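Local coordinates for protein Vng1086c (Halobacterium sp., PDB 2GF4) that is of unknown function but binds a calcium ion and forms a four-chain assembly of largely helical subunits, at residues E35-E40 against K52-L57. Sequence-based numbering, arbitrary orientation.
Sequences EELDVE and KHAVFL. With CA (calcium ion), chain C.
The imidazole of H53 has L37 CD2 over one face, 4.0 Å above the ring plane and displaced from the ring centre toward its perimeter, while L37 CD1 meets H53 CD2 at 3.7 Å. The ring also stacks on F71 of the third subunit, and its NE2 hydrogen-bonds to E68 there, so a flat residue with a polar tip suits this place. L37, with CG anti to the backbone N (chi1 172°), drives both methyls against helix 48-71; CD2 comes within 3.5 Å of A54 CA, an approach that the small alanine permits. L57 CD1 lies 4.0 Å from L37 CB. An alanine here would remove both methyls that rest on H53 and A54, and would probably loosen the packing of helix 32-37 on helix 48-71. In this all-helical UPF0058 chain the calcium site follows that short helix. D38, the first residue past it to leave helical phi/psi, has positive phi and redirects the chain so that V39 CG1 still touches A54 CB while D38 OD1 binds calcium at 2.5 Å. E40 OE2 (2.3 Å from calcium) and three waters join it, the carboxylates probably offsetting the ion's charge; second-shell E35 accepts from all three waters, one at its backbone O and two at OE1.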
loop_
_atom_site.group_PDB
_atom_site.type_symbol
_atom_site.label_atom_id
_atom_site.label_comp_id
_atom_site.label_asym_id
_atom_site.label_seq_id
_atom_site.Cartn_x
_atom_site.Cartn_y
_atom_site.Cartn_z
ATOM N N GLU A 35 -14.061 -0.018 -8.449
ATOM C CA GLU A 35 -15.165 -0.149 -9.403
ATOM C C GLU A 35 -14.834 -1.102 -10.551
ATOM O O GLU A 35 -15.740 -1.733 -11.083
ATOM C CB GLU A 35 -15.550 1.228 -9.925
ATOM C CG GLU A 35 -15.849 2.238 -8.813
ATOM C CD GLU A 35 -17.211 2.051 -8.200
ATOM O OE1 GLU A 35 -18.025 1.316 -8.791
ATOM O OE2 GLU A 35 -17.515 2.640 -7.136
ATOM N N GLU A 36 -13.566 -1.216 -10.942
ATOM C CA GLU A 36 -13.210 -2.161 -11.998
ATOM C C GLU A 36 -13.485 -3.577 -11.534
ATOM O O GLU A 36 -13.823 -4.422 -12.349
ATOM C CB GLU A 36 -11.733 -2.081 -12.324
ATOM C CG GLU A 36 -11.343 -0.783 -12.947
ATOM C CD GLU A 36 -9.869 -0.729 -13.273
ATOM O OE1 GLU A 36 -9.193 -1.787 -13.270
ATOM O OE2 GLU A 36 -9.368 0.377 -13.554
ATOM N N LEU A 37 -13.312 -3.867 -10.254
ATOM C CA LEU A 37 -13.551 -5.219 -9.790
ATOM C C LEU A 37 -15.022 -5.632 -9.939
ATOM O O LEU A 37 -15.308 -6.800 -10.185
ATOM C CB LEU A 37 -13.130 -5.308 -8.321
ATOM C CG LEU A 37 -13.481 -6.607 -7.588
ATOM C CD1 LEU A 37 -12.727 -7.692 -8.224
ATOM C CD2 LEU A 37 -13.133 -6.542 -6.144
ATOM N N ASP A 38 -15.930 -4.665 -9.830
ATOM C CA ASP A 38 -17.363 -4.913 -9.875
ATOM C C ASP A 38 -17.791 -5.983 -8.898
ATOM O O ASP A 38 -18.510 -6.920 -9.260
ATOM C CB ASP A 38 -17.914 -5.203 -11.288
ATOM C CG ASP A 38 -19.458 -5.159 -11.325
ATOM O OD1 ASP A 38 -20.067 -4.377 -10.574
ATOM O OD2 ASP A 38 -20.116 -5.881 -12.101
ATOM N N VAL A 39 -17.315 -5.872 -7.662
ATOM C CA VAL A 39 -17.745 -6.793 -6.610
ATOM C C VAL A 39 -18.346 -5.865 -5.566
ATOM O O VAL A 39 -17.648 -5.015 -4.983
ATOM C CB VAL A 39 -16.610 -7.575 -6.004
ATOM C CG1 VAL A 39 -17.102 -8.296 -4.786
ATOM C CG2 VAL A 39 -16.149 -8.586 -7.001
ATOM N N GLU A 40 -19.619 -6.052 -5.285
ATOM C CA GLU A 40 -20.283 -5.147 -4.381
ATOM C C GLU A 40 -20.901 -5.840 -3.180
ATOM O O GLU A 40 -21.086 -7.055 -3.148
ATOM C CB GLU A 40 -21.283 -4.338 -5.214
ATOM C CG GLU A 40 -20.613 -3.677 -6.447
ATOM C CD GLU A 40 -21.578 -2.868 -7.262
ATOM O OE1 GLU A 40 -22.675 -2.532 -6.766
ATOM O OE2 GLU A 40 -21.261 -2.526 -8.410
ATOM N N LYS A 52 -12.947 -10.129 -0.117
ATOM C CA LYS A 52 -11.697 -9.709 0.527
ATOM C C LYS A 52 -10.993 -8.754 -0.419
ATOM O O LYS A 52 -10.470 -7.738 0.020
ATOM C CB LYS A 52 -10.779 -10.895 0.733
ATOM C CG LYS A 52 -11.205 -11.720 1.898
ATOM C CD LYS A 52 -10.094 -12.646 2.278
ATOM C CE LYS A 52 -10.622 -14.043 2.244
ATOM N NZ LYS A 52 -9.552 -15.016 1.948
ATOM N N HIS A 53 -10.972 -9.091 -1.713
ATOM C CA HIS A 53 -10.326 -8.284 -2.736
ATOM C C HIS A 53 -11.006 -6.931 -2.755
ATOM O O HIS A 53 -10.314 -5.917 -2.797
ATOM C CB HIS A 53 -10.483 -8.994 -4.073
ATOM C CG HIS A 53 -9.688 -8.403 -5.210
ATOM N ND1 HIS A 53 -8.872 -7.299 -5.084
ATOM C CD2 HIS A 53 -9.597 -8.791 -6.503
ATOM C CE1 HIS A 53 -8.315 -7.036 -6.250
ATOM N NE2 HIS A 53 -8.739 -7.924 -7.125
ATOM N N ALA A 54 -12.336 -6.890 -2.711
ATOM C CA ALA A 54 -13.017 -5.598 -2.734
ATOM C C ALA A 54 -12.693 -4.787 -1.490
ATOM O O ALA A 54 -12.517 -3.577 -1.594
ATOM C CB ALA A 54 -14.538 -5.792 -2.843
ATOM N N VAL A 55 -12.595 -5.402 -0.325
ATOM C CA VAL A 55 -12.274 -4.599 0.850
ATOM C C VAL A 55 -10.835 -4.097 0.738
ATOM O O VAL A 55 -10.550 -2.966 1.133
ATOM C CB VAL A 55 -12.515 -5.409 2.100
ATOM C CG1 VAL A 55 -11.929 -4.715 3.282
ATOM C CG2 VAL A 55 -14.012 -5.528 2.291
ATOM N N PHE A 56 -9.946 -4.926 0.200
ATOM C CA PHE A 56 -8.554 -4.529 -0.025
ATOM C C PHE A 56 -8.520 -3.271 -0.901
ATOM O O PHE A 56 -7.869 -2.286 -0.551
ATOM C CB PHE A 56 -7.843 -5.660 -0.762
ATOM C CG PHE A 56 -6.433 -5.346 -1.099
ATOM C CD1 PHE A 56 -6.100 -4.759 -2.307
ATOM C CD2 PHE A 56 -5.419 -5.687 -0.227
ATOM C CE1 PHE A 56 -4.791 -4.481 -2.601
ATOM C CE2 PHE A 56 -4.117 -5.407 -0.525
ATOM C CZ PHE A 56 -3.800 -4.822 -1.712
ATOM N N LEU A 57 -9.207 -3.293 -2.042
ATOM C CA LEU A 57 -9.188 -2.134 -2.918
ATOM C C LEU A 57 -9.723 -0.868 -2.277
ATOM O O LEU A 57 -9.243 0.229 -2.596
ATOM C CB LEU A 57 -9.964 -2.457 -4.182
ATOM C CG LEU A 57 -9.187 -3.442 -5.066
ATOM C CD1 LEU A 57 -10.099 -3.868 -6.166
ATOM C CD2 LEU A 57 -7.918 -2.802 -5.627
HETATM CA CA CA C . -19.997 -1.943 -10.266
HETATM O O HOH W 1 -18.073 -1.853 -11.891
HETATM O O HOH W 2 -18.236 -1.687 -8.469
HETATM O O HOH W 3 -20.111 0.686 -10.091
#